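Local coordinates for protein geranyltranstransferase (IspA) (Helicobacter pylori, PDB 3LLW) that probably acts as a magnesium-dependent prenyltransferase in isoprenoid biosynthesis, at residues L140-L152 / L192-G205. Residues are numbered along the deposited sequence; the frame is centred on the assembly and turned at random.
Sequences LESHIIVELIKIL and LISASLIMGLVASG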
loop_
_atom_site.group_PDB
_atom_site.type_symbol
_atom_site.label_atom_id
_atom_site.label_comp_id
_atom_site.label_asym_id
_atom_site.label_seq_id
_atom_site.Cartn_x
_atom_site.Cartn_y
_atom_site.Cartn_z
ATOM N N LEU A 140 -11.907 -9.090 12.681
ATOM C CA LEU A 140 -13.244 -9.468 12.231
ATOM C C LEU A 140 -13.095 -10.738 11.397
ATOM O O LEU A 140 -11.989 -11.256 11.262
ATOM C CB LEU A 140 -13.915 -8.347 11.422
ATOM C CG LEU A 140 -13.894 -6.881 11.891
ATOM C CD1 LEU A 140 -14.775 -6.017 10.986
ATOM C CD2 LEU A 140 -14.319 -6.706 13.358
ATOM N N GLU A 141 -14.201 -11.241 10.850
ATOM C CA GLU A 141 -14.187 -12.471 10.058
ATOM C C GLU A 141 -13.333 -12.273 8.832
ATOM O O GLU A 141 -13.374 -11.209 8.214
ATOM C CB GLU A 141 -15.597 -12.885 9.648
ATOM C CG GLU A 141 -16.396 -13.552 10.756
ATOM C CD GLU A 141 -17.876 -13.640 10.425
ATOM O OE1 GLU A 141 -18.585 -12.611 10.541
ATOM O OE2 GLU A 141 -18.332 -14.745 10.049
ATOM N N SER A 142 -12.558 -13.301 8.494
ATOM C CA SER A 142 -11.562 -13.206 7.442
ATOM C C SER A 142 -12.132 -12.690 6.127
ATOM O O SER A 142 -11.518 -11.825 5.487
ATOM C CB SER A 142 -10.795 -14.524 7.273
ATOM O OG SER A 142 -11.658 -15.589 6.929
ATOM N N HIS A 143 -13.322 -13.160 5.761
ATOM C CA HIS A 143 -13.948 -12.735 4.513
ATOM C C HIS A 143 -14.327 -11.251 4.513
ATOM O O HIS A 143 -14.321 -10.619 3.457
ATOM C CB HIS A 143 -15.138 -13.628 4.129
ATOM C CG HIS A 143 -16.351 -13.432 4.980
ATOM N ND1 HIS A 143 -16.533 -14.087 6.180
ATOM C CD2 HIS A 143 -17.452 -12.662 4.799
ATOM C CE1 HIS A 143 -17.691 -13.723 6.704
ATOM N NE2 HIS A 143 -18.269 -12.860 5.886
ATOM N N ILE A 144 -14.628 -10.702 5.692
ATOM C CA ILE A 144 -14.918 -9.276 5.817
ATOM C C ILE A 144 -13.643 -8.441 5.632
ATOM O O ILE A 144 -13.664 -7.443 4.902
ATOM C CB ILE A 144 -15.665 -8.933 7.148
ATOM C CG1 ILE A 144 -17.115 -9.448 7.098
ATOM C CG2 ILE A 144 -15.623 -7.411 7.453
ATOM C CD1 ILE A 144 -17.844 -9.417 8.448
ATOM N N ILE A 145 -12.538 -8.873 6.247
ATOM C CA ILE A 145 -11.242 -8.177 6.097
ATOM C C ILE A 145 -10.767 -8.170 4.633
ATOM O O ILE A 145 -10.262 -7.146 4.139
ATOM C CB ILE A 145 -10.140 -8.742 7.051
ATOM C CG1 ILE A 145 -10.595 -8.686 8.514
ATOM C CG2 ILE A 145 -8.821 -7.985 6.906
ATOM C CD1 ILE A 145 -11.158 -7.346 8.960
ATOM N N VAL A 146 -10.974 -9.288 3.935
ATOM C CA VAL A 146 -10.600 -9.386 2.524
ATOM C C VAL A 146 -11.367 -8.383 1.669
ATOM O O VAL A 146 -10.741 -7.596 0.944
ATOM C CB VAL A 146 -10.697 -10.822 1.974
ATOM C CG1 VAL A 146 -10.713 -10.834 0.444
ATOM C CG2 VAL A 146 -9.517 -11.626 2.478
ATOM N N GLU A 147 -12.695 -8.374 1.799
ATOM C CA GLU A 147 -13.542 -7.364 1.138
ATOM C C GLU A 147 -13.160 -5.898 1.418
ATOM O O GLU A 147 -13.190 -5.085 0.516
ATOM C CB GLU A 147 -15.013 -7.593 1.467
ATOM C CG GLU A 147 -15.719 -8.446 0.437
ATOM C CD GLU A 147 -16.310 -9.708 1.041
ATOM O OE1 GLU A 147 -17.227 -9.597 1.887
ATOM O OE2 GLU A 147 -15.852 -10.813 0.666
ATOM N N LEU A 148 -12.797 -5.581 2.655
ATOM C CA LEU A 148 -12.468 -4.208 3.038
ATOM C C LEU A 148 -11.208 -3.777 2.326
ATOM O O LEU A 148 -11.139 -2.678 1.787
ATOM C CB LEU A 148 -12.291 -4.092 4.553
ATOM C CG LEU A 148 -13.545 -4.236 5.419
ATOM C CD1 LEU A 148 -13.199 -4.462 6.866
ATOM C CD2 LEU A 148 -14.482 -3.075 5.265
ATOM N N ILE A 149 -10.233 -4.688 2.301
ATOM C CA ILE A 149 -8.981 -4.509 1.575
ATOM C C ILE A 149 -9.176 -4.358 0.067
ATOM O O ILE A 149 -8.589 -3.428 -0.526
ATOM C CB ILE A 149 -7.951 -5.597 1.958
ATOM C CG1 ILE A 149 -7.511 -5.386 3.409
ATOM C CG2 ILE A 149 -6.735 -5.547 1.046
ATOM C CD1 ILE A 149 -6.575 -6.454 3.953
ATOM N N LYS A 150 -10.015 -5.227 -0.539
ATOM C CA LYS A 150 -10.424 -5.092 -1.952
ATOM C C LYS A 150 -10.978 -3.705 -2.252
ATOM O O LYS A 150 -10.650 -3.107 -3.285
ATOM C CB LYS A 150 -11.558 -6.074 -2.326
ATOM C CG LYS A 150 -11.248 -7.551 -2.354
ATOM C CD LYS A 150 -12.400 -8.285 -3.073
ATOM C CE LYS A 150 -12.354 -9.780 -2.872
ATOM N NZ LYS A 150 -13.329 -10.445 -3.775
ATOM N N ILE A 151 -11.843 -3.214 -1.363
ATOM C CA ILE A 151 -12.458 -1.896 -1.525
ATOM C C ILE A 151 -11.432 -0.754 -1.417
ATOM O O ILE A 151 -11.334 0.065 -2.325
ATOM C CB ILE A 151 -13.619 -1.683 -0.537
ATOM C CG1 ILE A 151 -14.781 -2.628 -0.887
ATOM C CG2 ILE A 151 -14.129 -0.225 -0.580
ATOM C CD1 ILE A 151 -15.843 -2.670 0.169
ATOM N N LEU A 152 -10.665 -0.729 -0.331
ATOM C CA LEU A 152 -9.717 0.375 -0.082
ATOM C C LEU A 152 -8.595 0.451 -1.127
ATOM O O LEU A 152 -8.278 1.534 -1.638
ATOM C CB LEU A 152 -9.143 0.287 1.335
ATOM C CG LEU A 152 -8.362 1.536 1.789
ATOM C CD1 LEU A 152 -9.281 2.735 2.082
ATOM C CD2 LEU A 152 -7.504 1.217 2.993
ATOM N N LEU A 192 -12.665 7.656 -2.519
ATOM C CA LEU A 192 -12.323 7.334 -1.123
ATOM C C LEU A 192 -13.458 7.638 -0.120
ATOM O O LEU A 192 -13.616 6.958 0.910
ATOM C CB LEU A 192 -11.031 8.064 -0.715
ATOM C CG LEU A 192 -10.327 7.678 0.591
ATOM C CD1 LEU A 192 -9.953 6.201 0.570
ATOM C CD2 LEU A 192 -9.091 8.570 0.901
ATOM N N ILE A 193 -14.239 8.659 -0.431
ATOM C CA ILE A 193 -15.438 9.024 0.341
ATOM C C ILE A 193 -16.537 7.938 0.153
ATOM O O ILE A 193 -17.193 7.532 1.118
ATOM C CB ILE A 193 -15.915 10.432 -0.111
ATOM C CG1 ILE A 193 -14.986 11.515 0.494
ATOM C CG2 ILE A 193 -17.377 10.717 0.240
ATOM C CD1 ILE A 193 -15.323 12.880 0.019
ATOM N N SER A 194 -16.722 7.456 -1.073
ATOM C CA SER A 194 -17.721 6.391 -1.288
ATOM C C SER A 194 -17.204 5.054 -0.735
ATOM O O SER A 194 -17.984 4.271 -0.200
ATOM C CB SER A 194 -18.201 6.328 -2.752
ATOM O OG SER A 194 -17.833 5.141 -3.411
ATOM N N ALA A 195 -15.882 4.841 -0.794
ATOM C CA ALA A 195 -15.249 3.671 -0.155
ATOM C C ALA A 195 -15.473 3.631 1.345
ATOM O O ALA A 195 -15.949 2.604 1.857
ATOM C CB ALA A 195 -13.759 3.564 -0.480
ATOM N N SER A 196 -15.145 4.734 2.037
ATOM C CA SER A 196 -15.506 4.938 3.468
ATOM C C SER A 196 -16.953 4.491 3.801
ATOM O O SER A 196 -17.175 3.735 4.746
ATOM C CB SER A 196 -15.329 6.402 3.870
ATOM O OG SER A 196 -14.036 6.899 3.504
ATOM N N LEU A 197 -17.921 4.945 3.014
ATOM C CA LEU A 197 -19.320 4.584 3.236
ATOM C C LEU A 197 -19.587 3.089 3.101
ATOM O O LEU A 197 -20.086 2.483 4.044
ATOM C CB LEU A 197 -20.246 5.373 2.316
ATOM C CG LEU A 197 -20.351 6.851 2.646
ATOM C CD1 LEU A 197 -20.866 7.581 1.453
ATOM C CD2 LEU A 197 -21.279 7.107 3.817
ATOM N N ILE A 198 -19.186 2.486 1.979
ATOM C CA ILE A 198 -19.400 1.029 1.753
ATOM C C ILE A 198 -18.528 0.094 2.610
ATOM O O ILE A 198 -18.898 -1.078 2.866
ATOM C CB ILE A 198 -19.339 0.627 0.255
ATOM C CG1 ILE A 198 -17.954 0.928 -0.333
ATOM C CG2 ILE A 198 -20.453 1.333 -0.522
ATOM C CD1 ILE A 198 -17.744 0.478 -1.767
ATOM N N MET A 199 -17.393 0.616 3.073
ATOM C CA MET A 199 -16.548 -0.092 4.028
ATOM C C MET A 199 -17.267 -0.133 5.375
ATOM O O MET A 199 -17.089 -1.091 6.134
ATOM C CB MET A 199 -15.138 0.527 4.162
ATOM C CG MET A 199 -14.101 0.170 3.054
ATOM S SD MET A 199 -12.651 1.323 3.078
ATOM C CE MET A 199 -11.746 0.514 4.392
ATOM N N GLY A 200 -18.095 0.884 5.653
ATOM C CA GLY A 200 -19.047 0.833 6.782
ATOM C C GLY A 200 -20.077 -0.306 6.695
ATOM O O GLY A 200 -20.368 -0.967 7.705
ATOM N N LEU A 201 -20.636 -0.535 5.508
ATOM C CA LEU A 201 -21.633 -1.634 5.318
ATOM C C LEU A 201 -20.976 -3.005 5.469
ATOM O O LEU A 201 -21.400 -3.815 6.278
ATOM C CB LEU A 201 -22.361 -1.528 3.963
ATOM C CG LEU A 201 -23.379 -2.642 3.619
ATOM C CD1 LEU A 201 -24.475 -2.773 4.683
ATOM C CD2 LEU A 201 -24.016 -2.409 2.276
ATOM N N VAL A 202 -19.927 -3.232 4.685
ATOM C CA VAL A 202 -19.107 -4.437 4.743
ATOM C C VAL A 202 -18.669 -4.796 6.172
ATOM O O VAL A 202 -18.916 -5.925 6.629
ATOM C CB VAL A 202 -17.891 -4.306 3.770
ATOM C CG1 VAL A 202 -16.827 -5.363 4.035
ATOM C CG2 VAL A 202 -18.368 -4.401 2.336
ATOM N N ALA A 203 -18.066 -3.833 6.879
ATOM C CA ALA A 203 -17.622 -4.038 8.272
ATOM C C ALA A 203 -18.745 -4.376 9.266
ATOM O O ALA A 203 -18.496 -5.062 10.249
ATOM C CB ALA A 203 -16.828 -2.841 8.774
ATOM N N SER A 204 -19.966 -3.901 9.008
ATOM C CA SER A 204 -21.111 -4.207 9.878
ATOM C C SER A 204 -21.576 -5.665 9.800
ATOM O O SER A 204 -22.254 -6.145 10.707
ATOM C CB SER A 204 -22.288 -3.271 9.599
ATOM O OG SER A 204 -22.943 -3.623 8.398
ATOM N N GLY A 205 -21.209 -6.356 8.725
ATOM C CA GLY A 205 -21.556 -7.765 8.556
ATOM C C GLY A 205 -22.885 -8.054 7.878
ATOM O O GLY A 205 -23.127 -9.189 7.464
#
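Ile151 and Val202 key two antiparallel helices together by knobs-into-holes packing, inside the all-helical fold of the polyprenyl synthases. The segments 142-152 and 192-204 of two longer helices run at 172° to each other, their axes 9.3 Å apart, and no hydrogen bond joins them. Ile151 fits among Ala195, Ile198, Met199 and Val202. Its chi1 of -67° sets CG1 beside the backbone N and CG2 anti to it; CG2 thereby reaches Met199 CG at 3.7 Å and also meets Ala195 CB, while CD1, at the end of the CG1 branch, meets Val202 CG2. Val202 returns the favour, sinking among Ile144, Glu147, Leu148 and Ile151.

Deeper in, Leu152 CD1 lies 3.8 Å from both Leu192 CD1 and Met199 SD. In Met199 a chi3 of 82° turns CE back onto Leu152 CB, beside SD. Ile83 of helix 73-94 touches Met199 from outside the pair, and Phe132 and Leu135 of helix 117-137 pack on Leu152. At this end the side chain of Leu192 is about 12 Å from that of Asp94, a magnesium ligand, although no magnesium is bound here.

The solvent side is looser: Glu147, partly exposed beside the Val202 knob, brings only its CB to 3.9 Å from Val202 CG1. At the far end, buried Ile144 lays CG2 on the carbonyl O of Val202 at 3.7 Å, and its CD1 barely meets exposed Gly205, where positive phi ends the second helix. Back at the tight centre, Leu148 CD2 presses on Val202 CG1 at 3.5 Å, closer than usual for two methyls, and touches Met199 O at 3.4 Å.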